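Local coordinates for PA0833-PD protein (Pseudomonas aeruginosa PAO1, PDB 6JFW) that probably binds peptidoglycan through its periplasmic OmpA C-like domain, and may thereby link the outer membrane to the cell wall, at residues 9-13 and 53-57; 26-32 and 132-138; 71-75 and 112-116. All blocks are in the same frame, centred on the assembly; numbering follows the deposited sequence.

Interaction 1 of 3, residues 9-13 and 53-57; sequences LRRQM and NNLAN
Leu9 lays its isobutyl end against that of Leu55, CD2 to CD2 at 3.6 Å, although the CA-to-CB bonds of both leucines run sideways to the opposing segment. Both take the m,t rotamer, which brings the methyl ends into the gap. Residues 9-12 are the last part of helix 3-12, and 53-57 are alpha-helical within helix 49-61; their backbones stay well apart, with CA-CA distances of 7.6 Å for Leu9 and Leu55 and 6.8 Å for Gln12 and Asn54, so side chains alone fill the space. Met13, whose N donates to Leu9 O at 2.9 Å, follows at phi/psi -87/0. Its m,m side chain bends across so that CE lies 3.9 Å from Leu55 CG and 4.2 Å from Asn54 CB, so that Leu55 meets both Leu9 and the methionine methyl. At the outer margin Gln12 and Asn54 both point toward each other's segment, both with chi1 near m, and Gln12 NE2 comes to 3.3 Å from Asn54 OD1. Asn57 N donates to Asn53 O at 3.1 Å, as in a regular helix. Thr16 OG1 hydrogen-bonds Met13 O where the chain turns toward strand 19-23. A small area, 242 Å², is buried in all. The contact packs helix 3-12 beside helix 49-61 on one face of the mixed sheet of this OmpA C-like domain.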
loop_
_atom_site.group_PDB
_atom_site.type_symbol
_atom_site.label_atom_id
_atom_site.label_comp_id
_atom_site.label_asym_id
_atom_site.label_seq_id
_atom_site.Cartn_x
_atom_site.Cartn_y
_atom_site.Cartn_z
ATOM N N LEU A 9 6.687 7.870 10.151
ATOM C CA LEU A 9 5.532 7.229 9.533
ATOM C C LEU A 9 4.542 6.738 10.581
ATOM O O LEU A 9 3.327 6.897 10.411
ATOM C CB LEU A 9 5.991 6.081 8.636
ATOM C CG LEU A 9 6.570 6.558 7.305
ATOM C CD1 LEU A 9 7.258 5.428 6.562
ATOM C CD2 LEU A 9 5.466 7.168 6.460
ATOM N N ARG A 10 5.037 6.143 11.670
ATOM C CA ARG A 10 4.140 5.678 12.723
ATOM C C ARG A 10 3.315 6.823 13.291
ATOM O O ARG A 10 2.117 6.664 13.553
ATOM C CB ARG A 10 4.934 4.990 13.834
ATOM C CG ARG A 10 5.331 3.581 13.475
ATOM C CD ARG A 10 5.971 2.828 14.626
ATOM N NE ARG A 10 6.624 1.630 14.113
ATOM C CZ ARG A 10 5.982 0.520 13.766
ATOM N NH1 ARG A 10 4.662 0.442 13.893
ATOM N NH2 ARG A 10 6.659 -0.514 13.291
ATOM N N ARG A 11 3.934 7.989 13.475
ATOM C CA ARG A 11 3.198 9.136 13.992
ATOM C C ARG A 11 2.121 9.585 13.011
ATOM O O ARG A 11 0.958 9.763 13.389
ATOM C CB ARG A 11 4.163 10.281 14.301
ATOM C CG ARG A 11 3.529 11.397 15.104
ATOM C CD ARG A 11 4.465 11.905 16.184
ATOM N NE ARG A 11 3.799 12.870 17.054
ATOM C CZ ARG A 11 3.615 12.701 18.360
ATOM N NH1 ARG A 11 4.060 11.606 18.961
ATOM N NH2 ARG A 11 2.992 13.635 19.066
ATOM N N GLN A 12 2.490 9.758 11.738
ATOM C CA GLN A 12 1.537 10.252 10.747
ATOM C C GLN A 12 0.390 9.278 10.513
ATOM O O GLN A 12 -0.738 9.707 10.248
ATOM C CB GLN A 12 2.242 10.529 9.422
ATOM C CG GLN A 12 3.173 11.721 9.419
ATOM C CD GLN A 12 3.939 11.823 8.118
ATOM O OE1 GLN A 12 4.516 10.841 7.651
ATOM N NE2 GLN A 12 3.933 13.004 7.515
ATOM N N MET A 13 0.652 7.976 10.582
ATOM C CA MET A 13 -0.373 6.984 10.283
ATOM C C MET A 13 -1.223 6.621 11.493
ATOM O O MET A 13 -2.121 5.783 11.365
ATOM C CB MET A 13 0.265 5.718 9.701
ATOM C CG MET A 13 0.871 5.900 8.312
ATOM S SD MET A 13 -0.294 6.520 7.076
ATOM C CE MET A 13 0.331 8.179 6.812
ATOM N N ASN A 53 -1.462 12.008 1.238
ATOM C CA ASN A 53 -0.689 13.246 1.182
ATOM C C ASN A 53 0.497 13.193 2.135
ATOM O O ASN A 53 1.612 13.592 1.775
ATOM C CB ASN A 53 -1.574 14.447 1.522
ATOM C CG ASN A 53 -2.598 14.749 0.448
ATOM O OD1 ASN A 53 -2.496 14.270 -0.681
ATOM N ND2 ASN A 53 -3.589 15.562 0.795
ATOM N N ASN A 54 0.273 12.707 3.358
ATOM C CA ASN A 54 1.359 12.594 4.325
ATOM C C ASN A 54 2.406 11.590 3.864
ATOM O O ASN A 54 3.612 11.828 4.013
ATOM C CB ASN A 54 0.804 12.200 5.693
ATOM C CG ASN A 54 0.258 13.384 6.461
ATOM O OD1 ASN A 54 1.006 14.278 6.854
ATOM N ND2 ASN A 54 -1.051 13.396 6.685
ATOM N N LEU A 55 1.967 10.460 3.305
ATOM C CA LEU A 55 2.909 9.473 2.787
ATOM C C LEU A 55 3.785 10.066 1.692
ATOM O O LEU A 55 5.002 9.849 1.674
ATOM C CB LEU A 55 2.156 8.251 2.261
ATOM C CG LEU A 55 1.680 7.226 3.289
ATOM C CD1 LEU A 55 0.958 6.075 2.607
ATOM C CD2 LEU A 55 2.857 6.715 4.090
ATOM N N ALA A 56 3.181 10.817 0.766
ATOM C CA ALA A 56 3.952 11.416 -0.318
ATOM C C ALA A 56 5.011 12.371 0.216
ATOM O O ALA A 56 6.138 12.407 -0.291
ATOM C CB ALA A 56 3.019 12.137 -1.291
ATOM N N ASN A 57 4.669 13.150 1.247
ATOM C CA ASN A 57 5.646 14.061 1.835
ATOM C C ASN A 57 6.801 13.297 2.467
ATOM O O ASN A 57 7.963 13.705 2.350
ATOM C CB ASN A 57 4.969 14.966 2.865
ATOM C CG ASN A 57 4.017 15.957 2.231
ATOM O OD1 ASN A 57 4.117 16.255 1.040
ATOM N ND2 ASN A 57 3.086 16.476 3.023
#

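Interaction 2 of 3, residues 26-32 and 132-138; sequences DIKLIMP and RVEVNLR
Leu137, Val135 and Met31 have the most surface buried where strands 26-32 and 132-138 pair antiparallel, with axes 4.6 Å apart at closest approach and N-to-C directions at 165°. Leu137 (m,t) pairs with Ile27 (CB to CB 4.3 Å); Ile27 N donates to Leu137 O at 3.1 Å and Leu137 N to Ile27 O at 2.8 Å. Val135 (t) faces Leu29 through two 2.9 Å bonds, Leu29 N to Val135 O and Val135 N to Leu29 O, and its CB meets Leu29 CD1 at 4.1 Å. Met31 (m,t) bonds from N to Val133 O at 2.8 Å and receives Val133 N on O at 3.0 Å, while SD touches Val135 CG2 at 3.9 Å. These hydrogen-bonded pairs alternate with the non-hydrogen-bonded Lys28-Asn136, Ile30-Glu134 and Pro32-Arg132, whose side chains occupy the other face. There Glu134 OE2 takes Arg132 NE at 2.7 Å and OE1 forms a long salt bridge to Lys28 NZ, 3.9 Å; Asn136 ND2 binds Glu68. Regular pairing sets strand 26-32 beside sequence-distant 132-139 in a five-stranded mixed sheet. Phe59 and Leu55 of helix 49-61 cover the Leu29 face, strands 19-23 and 65-72 flank the pair, and Pro32 holds the N-cap position of helix 33-36.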
loop_
_atom_site.group_PDB
_atom_site.type_symbol
_atom_site.label_atom_id
_atom_site.label_comp_id
_atom_site.label_asym_id
_atom_site.label_seq_id
_atom_site.Cartn_x
_atom_site.Cartn_y
_atom_site.Cartn_z
ATOM N N ASP A 26 13.729 -3.268 5.718
ATOM C CA ASP A 26 12.642 -2.607 5.010
ATOM C C ASP A 26 11.568 -2.090 5.960
ATOM O O ASP A 26 11.423 -2.547 7.096
ATOM C CB ASP A 26 11.999 -3.562 4.002
ATOM C CG ASP A 26 12.984 -4.086 2.981
ATOM O OD1 ASP A 26 14.089 -3.516 2.870
ATOM O OD2 ASP A 26 12.648 -5.066 2.284
ATOM N N ILE A 27 10.802 -1.122 5.458
ATOM C CA ILE A 27 9.568 -0.660 6.080
ATOM C C ILE A 27 8.421 -1.033 5.154
ATOM O O ILE A 27 8.480 -0.767 3.948
ATOM C CB ILE A 27 9.589 0.857 6.335
ATOM C CG1 ILE A 27 10.787 1.243 7.205
ATOM C CG2 ILE A 27 8.282 1.311 6.976
ATOM C CD1 ILE A 27 10.931 2.738 7.406
ATOM N N LYS A 28 7.385 -1.654 5.710
ATOM C CA LYS A 28 6.205 -2.041 4.949
ATOM C C LYS A 28 4.978 -1.351 5.526
ATOM O O LYS A 28 4.768 -1.366 6.743
ATOM C CB LYS A 28 6.006 -3.557 4.960
ATOM C CG LYS A 28 4.724 -4.007 4.279
ATOM C CD LYS A 28 4.437 -5.467 4.560
ATOM C CE LYS A 28 5.399 -6.379 3.827
ATOM N NZ LYS A 28 5.238 -7.789 4.271
ATOM N N LEU A 29 4.176 -0.755 4.652
ATOM C CA LEU A 29 2.926 -0.107 5.029
ATOM C C LEU A 29 1.769 -0.924 4.473
ATOM O O LEU A 29 1.666 -1.109 3.256
ATOM C CB LEU A 29 2.882 1.328 4.503
ATOM C CG LEU A 29 4.113 2.165 4.858
ATOM C CD1 LEU A 29 4.228 3.378 3.955
ATOM C CD2 LEU A 29 4.060 2.586 6.313
ATOM N N ILE A 30 0.911 -1.422 5.362
ATOM C CA ILE A 30 -0.282 -2.169 4.977
ATOM C C ILE A 30 -1.451 -1.199 4.929
ATOM O O ILE A 30 -1.813 -0.602 5.949
ATOM C CB ILE A 30 -0.583 -3.315 5.955
ATOM C CG1 ILE A 30 0.643 -4.202 6.160
ATOM C CG2 ILE A 30 -1.770 -4.133 5.445
ATOM C CD1 ILE A 30 0.975 -5.047 4.981
ATOM N N MET A 31 -2.053 -1.056 3.755
ATOM C CA MET A 31 -3.219 -0.197 3.589
ATOM C C MET A 31 -4.437 -1.061 3.298
ATOM O O MET A 31 -4.599 -1.543 2.165
ATOM C CB MET A 31 -2.974 0.814 2.466
ATOM C CG MET A 31 -1.749 1.688 2.738
ATOM S SD MET A 31 -1.101 2.629 1.342
ATOM C CE MET A 31 -2.547 2.774 0.304
ATOM N N PRO A 32 -5.305 -1.308 4.280
ATOM C CA PRO A 32 -6.443 -2.208 4.053
ATOM C C PRO A 32 -7.388 -1.651 3.002
ATOM O O PRO A 32 -7.590 -0.439 2.894
ATOM C CB PRO A 32 -7.122 -2.287 5.427
ATOM C CG PRO A 32 -6.120 -1.753 6.404
ATOM C CD PRO A 32 -5.290 -0.767 5.649
ATOM N N ARG A 132 -5.810 -5.643 0.145
ATOM C CA ARG A 132 -4.968 -4.593 0.693
ATOM C C ARG A 132 -3.981 -4.150 -0.373
ATOM O O ARG A 132 -3.764 -4.841 -1.372
ATOM C CB ARG A 132 -4.215 -5.081 1.934
ATOM C CG ARG A 132 -3.038 -5.984 1.584
ATOM C CD ARG A 132 -2.898 -7.157 2.539
ATOM N NE ARG A 132 -1.657 -7.891 2.301
ATOM C CZ ARG A 132 -1.584 -9.076 1.704
ATOM N NH1 ARG A 132 -2.685 -9.683 1.283
ATOM N NH2 ARG A 132 -0.405 -9.660 1.532
ATOM N N VAL A 133 -3.381 -2.988 -0.140
ATOM C CA VAL A 133 -2.230 -2.520 -0.901
ATOM C C VAL A 133 -1.074 -2.365 0.073
ATOM O O VAL A 133 -1.249 -1.825 1.170
ATOM C CB VAL A 133 -2.520 -1.199 -1.636
ATOM C CG1 VAL A 133 -1.224 -0.563 -2.117
ATOM C CG2 VAL A 133 -3.451 -1.443 -2.811
ATOM N N GLU A 134 0.097 -2.860 -0.318
ATOM C CA GLU A 134 1.298 -2.772 0.495
ATOM C C GLU A 134 2.308 -1.856 -0.184
ATOM O O GLU A 134 2.503 -1.925 -1.401
ATOM C CB GLU A 134 1.907 -4.159 0.726
ATOM C CG GLU A 134 1.019 -5.062 1.567
ATOM C CD GLU A 134 1.637 -6.415 1.880
ATOM O OE1 GLU A 134 2.795 -6.661 1.480
ATOM O OE2 GLU A 134 0.962 -7.228 2.550
ATOM N N VAL A 135 2.930 -0.987 0.606
ATOM C CA VAL A 135 4.005 -0.116 0.143
ATOM C C VAL A 135 5.278 -0.554 0.849
ATOM O O VAL A 135 5.415 -0.380 2.066
ATOM C CB VAL A 135 3.711 1.365 0.415
ATOM C CG1 VAL A 135 4.847 2.229 -0.122
ATOM C CG2 VAL A 135 2.384 1.772 -0.198
ATOM N N ASN A 136 6.210 -1.122 0.093
ATOM C CA ASN A 136 7.490 -1.559 0.631
ATOM C C ASN A 136 8.551 -0.508 0.337
ATOM O O ASN A 136 8.711 -0.083 -0.813
ATOM C CB ASN A 136 7.899 -2.909 0.042
ATOM C CG ASN A 136 6.832 -3.973 0.226
ATOM O OD1 ASN A 136 6.477 -4.323 1.351
ATOM N ND2 ASN A 136 6.321 -4.497 -0.882
ATOM N N LEU A 137 9.264 -0.086 1.378
ATOM C CA LEU A 137 10.366 0.863 1.264
ATOM C C LEU A 137 11.661 0.108 1.540
ATOM O O LEU A 137 11.904 -0.330 2.670
ATOM C CB LEU A 137 10.192 2.033 2.232
ATOM C CG LEU A 137 8.903 2.858 2.161
ATOM C CD1 LEU A 137 8.854 3.872 3.296
ATOM C CD2 LEU A 137 8.772 3.558 0.820
ATOM N N ARG A 138 12.483 -0.046 0.512
ATOM C CA ARG A 138 13.734 -0.764 0.597
ATOM C C ARG A 138 14.914 0.178 0.455
ATOM O O ARG A 138 14.972 0.923 -0.531
ATOM C CB ARG A 138 13.796 -1.791 -0.490
ATOM C CG ARG A 138 15.112 -2.348 -0.557
ATOM C CD ARG A 138 14.980 -3.515 -1.376
ATOM N NE ARG A 138 15.283 -4.673 -0.506
ATOM C CZ ARG A 138 14.803 -5.885 -0.662
ATOM N NH1 ARG A 138 13.945 -6.081 -1.638
ATOM N NH2 ARG A 138 15.022 -6.954 0.144
#

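Interaction 3 of 3, residues 71-75 and 112-116; sequences GYTDS and MGPDQ
Met112 opens the second segment by donating N to Gly71 O at 2.8 Å; its CA-to-CB bond points toward segment 71-75, and CE comes to 3.5 Å from Tyr72 OH and 3.7 Å from Tyr72 CE2. A type II' turn from Met112 to Asp115 follows, closed by Asp115 N to Met112 O at 3.2 Å. Gly113 fills its second position at phi/psi 53/-132, where a CB would strike Pro114 CD; its O accepts Thr73 N at 2.9 Å and lies 3.5 Å from Tyr72 CA. Pro114, at -84/4, sets its CB 3.5 Å from Asp74 O and 3.8 Å from Ser75 CA, and its CA makes a near-straight C-H...O contact to Thr73 O at 3.6 Å. The CA-to-CB bond of Asp74 points away, and its carboxylate salt-bridges Arg131. Thr73 binds Asp74 O through OG1 at 3.0 Å. Two waters bridge Thr73 O, one to Pro114 O and the other to Asp115 O. Asp115 places O 3.2 Å from Tyr72 CD2 at the ring edge, while its carboxylate salt-bridges Arg79. Gln116, at 48/58 and m,t, reaches back so that OE1 accepts Tyr72 OH at 2.8 Å. Two loops joined at the ends of parallel strands 65-72 and 107-111, one bearing the Thr-Asp of the family, are characteristic of the OmpA C-like fold; as in relatives, the loop with this Asp probably borders the peptidoglycan pocket.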
loop_
_atom_site.group_PDB
_atom_site.type_symbol
_atom_site.label_atom_id
_atom_site.label_comp_id
_atom_site.label_asym_id
_atom_site.label_seq_id
_atom_site.Cartn_x
_atom_site.Cartn_y
_atom_site.Cartn_z
ATOM N N GLY A 71 -0.434 -4.614 -4.917
ATOM C CA GLY A 71 -1.836 -4.847 -4.636
ATOM C C GLY A 71 -2.113 -6.320 -4.391
ATOM O O GLY A 71 -1.477 -7.192 -4.979
ATOM N N TYR A 72 -3.068 -6.589 -3.503
ATOM C CA TYR A 72 -3.448 -7.952 -3.160
ATOM C C TYR A 72 -4.964 -8.066 -3.110
ATOM O O TYR A 72 -5.677 -7.083 -2.900
ATOM C CB TYR A 72 -2.884 -8.394 -1.804
ATOM C CG TYR A 72 -1.381 -8.469 -1.710
ATOM C CD1 TYR A 72 -0.637 -7.363 -1.326
ATOM C CD2 TYR A 72 -0.707 -9.655 -1.971
ATOM C CE1 TYR A 72 0.736 -7.429 -1.221
ATOM C CE2 TYR A 72 0.669 -9.731 -1.871
ATOM C CZ TYR A 72 1.385 -8.616 -1.496
ATOM O OH TYR A 72 2.755 -8.684 -1.394
ATOM N N THR A 73 -5.446 -9.294 -3.285
ATOM C CA THR A 73 -6.854 -9.619 -3.118
ATOM C C THR A 73 -6.985 -10.874 -2.268
ATOM O O THR A 73 -5.997 -11.513 -1.891
ATOM C CB THR A 73 -7.560 -9.846 -4.463
ATOM O OG1 THR A 73 -6.946 -10.946 -5.147
ATOM C CG2 THR A 73 -7.488 -8.603 -5.332
ATOM N N ASP A 74 -8.233 -11.214 -1.965
ATOM C CA ASP A 74 -8.572 -12.515 -1.410
ATOM C C ASP A 74 -8.590 -13.532 -2.552
ATOM O O ASP A 74 -8.257 -13.217 -3.696
ATOM C CB ASP A 74 -9.905 -12.437 -0.676
ATOM C CG ASP A 74 -11.035 -12.011 -1.585
ATOM O OD1 ASP A 74 -11.198 -10.794 -1.809
ATOM O OD2 ASP A 74 -11.753 -12.895 -2.089
ATOM N N SER A 75 -9.000 -14.765 -2.263
ATOM C CA SER A 75 -8.922 -15.844 -3.240
ATOM C C SER A 75 -10.246 -16.134 -3.937
ATOM O O SER A 75 -10.314 -17.078 -4.731
ATOM C CB SER A 75 -8.402 -17.120 -2.574
ATOM O OG SER A 75 -9.336 -17.623 -1.638
ATOM N N MET A 112 -0.652 -8.718 -7.237
ATOM C CA MET A 112 -0.298 -10.080 -6.879
ATOM C C MET A 112 -1.509 -10.977 -6.712
ATOM O O MET A 112 -1.344 -12.175 -6.454
ATOM C CB MET A 112 0.537 -10.089 -5.596
ATOM C CG MET A 112 1.902 -9.494 -5.804
ATOM S SD MET A 112 3.171 -10.755 -5.784
ATOM C CE MET A 112 3.411 -10.906 -4.024
ATOM N N GLY A 113 -2.712 -10.435 -6.872
ATOM C CA GLY A 113 -3.923 -11.188 -6.678
ATOM C C GLY A 113 -3.944 -11.874 -5.330
ATOM O O GLY A 113 -3.627 -11.283 -4.293
ATOM N N PRO A 114 -4.287 -13.162 -5.330
ATOM C CA PRO A 114 -4.473 -13.888 -4.070
ATOM C C PRO A 114 -3.196 -14.431 -3.450
ATOM O O PRO A 114 -3.279 -15.114 -2.421
ATOM C CB PRO A 114 -5.415 -15.035 -4.477
ATOM C CG PRO A 114 -5.290 -15.160 -5.982
ATOM C CD PRO A 114 -4.461 -14.027 -6.507
ATOM N N ASP A 115 -2.025 -14.152 -4.016
ATOM C CA ASP A 115 -0.794 -14.682 -3.448
ATOM C C ASP A 115 -0.431 -13.954 -2.156
ATOM O O ASP A 115 -0.834 -12.813 -1.915
ATOM C CB ASP A 115 0.355 -14.577 -4.448
ATOM C CG ASP A 115 0.182 -15.505 -5.632
ATOM O OD1 ASP A 115 -0.468 -16.559 -5.470
ATOM O OD2 ASP A 115 0.699 -15.182 -6.722
ATOM N N GLN A 116 0.351 -14.640 -1.329
ATOM C CA GLN A 116 0.772 -14.147 -0.023
ATOM C C GLN A 116 -0.385 -13.586 0.818
ATOM O O GLN A 116 -0.343 -12.422 1.222
ATOM C CB GLN A 116 1.864 -13.098 -0.178
ATOM C CG GLN A 116 3.085 -13.546 -0.954
ATOM C CD GLN A 116 4.134 -12.455 -1.037
ATOM O OE1 GLN A 116 3.824 -11.269 -0.914
ATOM N NE2 GLN A 116 5.385 -12.849 -1.244
HETATM O O HOH W 1 -3.279 -12.004 -0.816
HETATM O O HOH W 2 -5.490 -14.366 -1.117
#

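Overall arrangement
Interactions 1 and 2 share one apolar core: Leu55 rests on Leu29 and Met31, and Leu9 on Ile27 and Leu137, so the helix pair sits on one face of the sheet. Interaction 2 lies nearest the chain centre and combines backbone pairing with an apolar face and a charged one; interaction 1 is held by side chains alone. Interaction 3, partly buried and on the opposite side of the chain's centre from interaction 1, relies on main-chain bonds, waters and a phenol-amide bond. Nested within the loop closed by interaction 2, it joins the same sheet: Arg132 O pairs with Tyr72 N, and Arg132 NH2 probably bonds Gln116 O. Interactions 1 and 3 do not touch, their centres being about 25 Å apart.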